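Local coordinates for uncharacterized protein (Bacteroides ovatus CL02T12C04, PDB 6PTM), which probably acts as an exo-carrageenase of glycoside hydrolase family 42, releasing sugar units from the ends of carrageenan chains, at residues N722-G727 with N763-L768; P243-G248 with H260-Q265. All blocks are in the same frame, centred on the assembly; numbering follows the deposited sequence.

Contact 1. Residues N722-G727 with N763-L768; sequences NIVNIG and NDVQLL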
loop_
_atom_site.group_PDB
_atom_site.type_symbol
_atom_site.label_atom_id
_atom_site.label_comp_id
_atom_site.label_asym_id
_atom_site.label_seq_id
_atom_site.Cartn_x
_atom_site.Cartn_y
_atom_site.Cartn_z
ATOM N N ASN A 722 1.071 -21.030 -1.089
ATOM C CA ASN A 722 1.874 -19.826 -0.808
ATOM C C ASN A 722 1.938 -19.670 0.712
ATOM O O ASN A 722 0.869 -19.688 1.353
ATOM C CB ASN A 722 1.239 -18.609 -1.463
ATOM C CG ASN A 722 2.014 -17.348 -1.149
ATOM O OD1 ASN A 722 3.080 -17.145 -1.705
ATOM N ND2 ASN A 722 1.541 -16.581 -0.184
ATOM N N ILE A 723 3.136 -19.542 1.283
ATOM C CA ILE A 723 3.285 -19.352 2.755
ATOM C C ILE A 723 4.282 -18.235 2.959
ATOM O O ILE A 723 5.368 -18.316 2.348
ATOM C CB ILE A 723 3.744 -20.615 3.491
ATOM C CG1 ILE A 723 2.984 -21.862 3.065
ATOM C CG2 ILE A 723 3.641 -20.380 4.982
ATOM C CD1 ILE A 723 3.549 -23.134 3.692
ATOM N N VAL A 724 3.923 -17.241 3.775
ATOM C CA VAL A 724 4.895 -16.226 4.251
ATOM C C VAL A 724 4.863 -16.234 5.776
ATOM O O VAL A 724 3.793 -16.077 6.346
ATOM C CB VAL A 724 4.561 -14.831 3.699
ATOM C CG1 VAL A 724 5.628 -13.830 4.085
ATOM C CG2 VAL A 724 4.328 -14.877 2.210
ATOM N N ASN A 725 6.021 -16.387 6.405
ATOM C CA ASN A 725 6.130 -16.286 7.875
ATOM C C ASN A 725 6.248 -14.806 8.248
ATOM O O ASN A 725 7.336 -14.228 8.078
ATOM C CB ASN A 725 7.275 -17.124 8.418
ATOM C CG ASN A 725 7.278 -17.163 9.927
ATOM O OD1 ASN A 725 6.319 -16.729 10.569
ATOM N ND2 ASN A 725 8.336 -17.710 10.504
ATOM N N ILE A 726 5.145 -14.238 8.733
ATOM C CA ILE A 726 5.036 -12.831 9.210
ATOM C C ILE A 726 5.436 -12.834 10.689
ATOM O O ILE A 726 5.647 -11.762 11.232
ATOM C CB ILE A 726 3.605 -12.290 9.026
ATOM C CG1 ILE A 726 3.076 -12.502 7.609
ATOM C CG2 ILE A 726 3.547 -10.813 9.385
ATOM C CD1 ILE A 726 1.570 -12.222 7.471
ATOM N N GLY A 727 5.549 -14.015 11.297
ATOM C CA GLY A 727 5.913 -14.178 12.719
ATOM C C GLY A 727 7.371 -13.822 13.007
ATOM O O GLY A 727 8.239 -13.917 12.117
ATOM N N ASN A 763 10.086 -13.990 7.843
ATOM C CA ASN A 763 10.148 -13.364 6.499
ATOM C C ASN A 763 10.307 -14.402 5.389
ATOM O O ASN A 763 10.201 -13.975 4.220
ATOM C CB ASN A 763 11.272 -12.331 6.349
ATOM C CG ASN A 763 11.168 -11.225 7.366
ATOM O OD1 ASN A 763 10.111 -10.625 7.509
ATOM N ND2 ASN A 763 12.227 -11.012 8.136
ATOM N N ASP A 764 10.416 -15.700 5.692
ATOM C CA ASP A 764 10.603 -16.749 4.646
ATOM C C ASP A 764 9.322 -16.853 3.796
ATOM O O ASP A 764 8.192 -16.716 4.325
ATOM C CB ASP A 764 10.914 -18.139 5.209
ATOM C CG ASP A 764 12.397 -18.437 5.461
ATOM O OD1 ASP A 764 13.250 -17.561 5.178
ATOM O OD2 ASP A 764 12.691 -19.587 5.862
ATOM N N VAL A 765 9.516 -17.148 2.527
ATOM C CA VAL A 765 8.438 -17.346 1.526
ATOM C C VAL A 765 8.579 -18.777 1.047
ATOM O O VAL A 765 9.679 -19.142 0.586
ATOM C CB VAL A 765 8.576 -16.368 0.352
ATOM C CG1 VAL A 765 7.531 -16.642 -0.712
ATOM C CG2 VAL A 765 8.481 -14.947 0.842
ATOM N N GLN A 766 7.503 -19.535 1.096
ATOM C CA GLN A 766 7.453 -20.845 0.429
ATOM C C GLN A 766 6.422 -20.792 -0.700
ATOM O O GLN A 766 5.317 -20.237 -0.494
ATOM C CB GLN A 766 7.132 -21.945 1.427
ATOM C CG GLN A 766 8.293 -22.232 2.358
ATOM C CD GLN A 766 9.424 -22.968 1.698
ATOM O OE1 GLN A 766 9.238 -23.743 0.776
ATOM N NE2 GLN A 766 10.608 -22.791 2.249
ATOM N N LEU A 767 6.794 -21.299 -1.876
ATOM C CA LEU A 767 5.813 -21.473 -2.975
ATOM C C LEU A 767 5.994 -22.899 -3.492
ATOM O O LEU A 767 7.026 -23.206 -4.081
ATOM C CB LEU A 767 6.033 -20.428 -4.064
ATOM C CG LEU A 767 4.982 -20.400 -5.172
ATOM C CD1 LEU A 767 3.667 -19.833 -4.677
ATOM C CD2 LEU A 767 5.499 -19.595 -6.351
ATOM N N LEU A 768 5.004 -23.721 -3.218
ATOM C CA LEU A 768 5.071 -25.179 -3.320
ATOM C C LEU A 768 3.982 -25.671 -4.263
ATOM O O LEU A 768 2.829 -25.154 -4.247
ATOM C CB LEU A 768 4.840 -25.766 -1.935
ATOM C CG LEU A 768 5.784 -25.306 -0.838
ATOM C CD1 LEU A 768 5.273 -25.814 0.514
ATOM C CD2 LEU A 768 7.199 -25.797 -1.087
#
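I723 and Q766 face each other as an antiparallel hydrogen-bonded pair, each residue using both its N-H and its C=O on the other. Q766 N gives to I723 O at 2.8 Å; I723 N gives to Q766 O at 2.9 Å. Two residues on, N725 N donates to D764 O at 3.0 Å. N763 N then returns a bond to N725 O, so all four links are backbone to backbone, and the last two reach D764 and N763, in the loop just before strand 765-772. The carbonyls between them also receive CA-H contacts: I723 O from V765 CA, and D764 O from V724 CA at 3.3 Å. Side chains add little across the seam. V724 CG2 and V765 CG2 lie 4.4 Å apart on one face, where the L767 methyl CD1 also approaches N722 OD1; on the other, the CB atoms of I723 and Q766 meet. With CG anti to the backbone N (chi1 178°), the amide of N722 lies on the helix side, where W494 NE1 donates to OD1. At the strand end N725 OD1 accepts from G727 N at 2.9 Å, an Asx turn whose donor stands 47° above the amide plane, while N725 ND2 gives to S729 O. These two strands are the central pair of a four-stranded antiparallel sheet, flanked by strands 707-715 and 742-747; helix 486-498 packs on the N722, V765 and L767 face through W494 and, at N722, I498, and strand 757-760 touches I723 and Q766 on the other.

Contact 2. Residues P243-G248 with H260-Q265; sequences PTVKDG and HPLARQ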
loop_
_atom_site.group_PDB
_atom_site.type_symbol
_atom_site.label_atom_id
_atom_site.label_comp_id
_atom_site.label_asym_id
_atom_site.label_seq_id
_atom_site.Cartn_x
_atom_site.Cartn_y
_atom_site.Cartn_z
ATOM N N PRO A 243 -4.981 36.733 0.272
ATOM C CA PRO A 243 -4.273 35.950 1.275
ATOM C C PRO A 243 -5.162 34.895 1.946
ATOM O O PRO A 243 -4.599 33.973 2.494
ATOM C CB PRO A 243 -3.791 37.000 2.290
ATOM C CG PRO A 243 -3.730 38.300 1.507
ATOM C CD PRO A 243 -4.828 38.189 0.479
ATOM N N THR A 244 -6.489 34.985 1.841
ATOM C CA THR A 244 -7.355 33.993 2.523
ATOM C C THR A 244 -7.152 32.635 1.842
ATOM O O THR A 244 -7.495 31.605 2.423
ATOM C CB THR A 244 -8.815 34.444 2.616
ATOM O OG1 THR A 244 -9.379 34.506 1.306
ATOM C CG2 THR A 244 -8.955 35.754 3.381
ATOM N N VAL A 245 -6.593 32.650 0.641
ATOM C CA VAL A 245 -6.368 31.410 -0.143
ATOM C C VAL A 245 -5.436 30.454 0.627
ATOM O O VAL A 245 -5.482 29.248 0.336
ATOM C CB VAL A 245 -5.892 31.762 -1.568
ATOM C CG1 VAL A 245 -4.401 32.128 -1.614
ATOM C CG2 VAL A 245 -6.249 30.639 -2.516
ATOM N N LYS A 246 -4.687 30.943 1.623
ATOM C CA LYS A 246 -3.718 30.154 2.430
ATOM C C LYS A 246 -4.403 29.546 3.655
ATOM O O LYS A 246 -3.805 28.643 4.272
ATOM C CB LYS A 246 -2.538 31.013 2.893
ATOM C CG LYS A 246 -1.732 31.609 1.759
ATOM C CD LYS A 246 -0.962 30.559 0.957
ATOM C CE LYS A 246 0.083 29.798 1.752
ATOM N NZ LYS A 246 0.737 28.791 0.877
ATOM N N ASP A 247 -5.641 29.937 3.962
ATOM C CA ASP A 247 -6.301 29.471 5.218
ATOM C C ASP A 247 -6.753 28.014 5.038
ATOM O O ASP A 247 -6.908 27.580 3.874
ATOM C CB ASP A 247 -7.489 30.353 5.613
ATOM C CG ASP A 247 -7.132 31.817 5.856
ATOM O OD1 ASP A 247 -5.992 32.096 6.214
ATOM O OD2 ASP A 247 -8.018 32.651 5.688
ATOM N N GLY A 248 -6.931 27.292 6.147
ATOM C CA GLY A 248 -7.460 25.926 6.170
ATOM C C GLY A 248 -6.689 25.011 5.231
ATOM O O GLY A 248 -7.284 24.319 4.431
ATOM N N HIS A 260 -11.406 27.272 -1.639
ATOM C CA HIS A 260 -11.290 28.695 -2.069
ATOM C C HIS A 260 -11.414 28.776 -3.589
ATOM O O HIS A 260 -10.748 28.008 -4.287
ATOM C CB HIS A 260 -9.978 29.299 -1.599
ATOM C CG HIS A 260 -9.961 30.787 -1.698
ATOM N ND1 HIS A 260 -10.010 31.436 -2.910
ATOM C CD2 HIS A 260 -9.908 31.740 -0.742
ATOM C CE1 HIS A 260 -10.010 32.737 -2.700
ATOM N NE2 HIS A 260 -9.931 32.958 -1.369
ATOM N N PRO A 261 -12.249 29.675 -4.165
ATOM C CA PRO A 261 -12.405 29.765 -5.622
ATOM C C PRO A 261 -11.102 30.031 -6.371
ATOM O O PRO A 261 -11.011 29.585 -7.474
ATOM C CB PRO A 261 -13.356 30.942 -5.858
ATOM C CG PRO A 261 -14.187 30.953 -4.597
ATOM C CD PRO A 261 -13.229 30.538 -3.483
ATOM N N LEU A 262 -10.144 30.745 -5.774
ATOM C CA LEU A 262 -8.907 31.085 -6.490
ATOM C C LEU A 262 -8.043 29.815 -6.549
ATOM O O LEU A 262 -7.281 29.639 -7.525
ATOM C CB LEU A 262 -8.224 32.256 -5.790
ATOM C CG LEU A 262 -6.954 32.746 -6.458
ATOM C CD1 LEU A 262 -7.271 33.321 -7.820
ATOM C CD2 LEU A 262 -6.255 33.757 -5.581
ATOM N N ALA A 263 -8.204 28.914 -5.586
ATOM C CA ALA A 263 -7.500 27.616 -5.601
ATOM C C ALA A 263 -8.023 26.797 -6.779
ATOM O O ALA A 263 -7.208 26.225 -7.523
ATOM C CB ALA A 263 -7.674 26.908 -4.277
ATOM N N ARG A 264 -9.344 26.741 -6.953
ATOM C CA ARG A 264 -9.979 26.002 -8.069
ATOM C C ARG A 264 -9.596 26.637 -9.435
ATOM O O ARG A 264 -9.321 25.868 -10.402
ATOM C CB ARG A 264 -11.488 25.900 -7.824
ATOM C CG ARG A 264 -11.808 25.373 -6.431
ATOM C CD ARG A 264 -12.518 24.041 -6.441
ATOM N NE ARG A 264 -12.495 23.343 -5.145
ATOM C CZ ARG A 264 -13.279 22.302 -4.858
ATOM N NH1 ARG A 264 -14.174 21.893 -5.748
ATOM N NH2 ARG A 264 -13.182 21.684 -3.692
ATOM N N GLN A 265 -9.577 27.966 -9.544
ATOM C CA GLN A 265 -9.123 28.643 -10.795
ATOM C C GLN A 265 -7.691 28.166 -11.118
ATOM O O GLN A 265 -7.395 27.789 -12.279
ATOM C CB GLN A 265 -9.183 30.170 -10.656
ATOM C CG GLN A 265 -8.527 30.923 -11.833
ATOM C CD GLN A 265 -8.388 32.396 -11.533
ATOM O OE1 GLN A 265 -9.333 32.989 -11.041
ATOM N NE2 GLN A 265 -7.199 32.975 -11.742
#
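H260 meets V245 and T244 with two parts of its imidazole, a face and an edge. Its CG is anti to the backbone N (chi1 -166°), which carries the ring towards the 3-10 turn 243-246. There V245 CG2 sits over one face in a CH-pi contact, 4.0 Å from the ring centroid and 20° off the normal, offset toward the CG and ND1 rim; V245 CA comes over the same face, 3.6 Å from CD2. At the ring edge, NE2 donates to T244 OG1 in a weak bond of 3.1 Å. T244 OG1 and H260 NE2 also bond D242, whose OD2 takes NE2 and whose OD1 pairs with OG1, so one carboxylate joins the two. The other ring nitrogen, ND1, accepts from L262 N at 2.9 Å, with the donor exactly in the ring plane and 164° at the hydrogen. H260 is thus the N-cap of helix 261-278, its side chain bonding a backbone N-H of the first turn. Replacing H260 by an alanine is likely to leave L262 N without its cap, D242 OD2 without its imidazole partner and V245 CG2 without the ring it packs against. L262 then turns CB to V245 CG2 at 4.2 Å, while its side chain also touches A238 and K241 of the preceding helix 236-241. A263 follows with CB 4.4 Å from the same V245 methyl, which sits in the corner formed by the ring and the first helical turn.

In the fold
Contact 1 and contact 2 lie on opposite sides of the chain's centre, about 50 Å apart between their centres and about 37 Å at their nearest atoms, so neither touches the other. Contact 2 comes first along the chain, about 31 Å from the centre, where a loop and a helix start pack after strand 225-230 of the parallel sheet that includes 288-292. Contact 1, about 19 Å from the centre, belongs to the antiparallel sheet near the C-terminus. The enzyme is in its apo form, so the carrageenan site cannot be located from a bound sugar, and no active-site residue is identified at either contact.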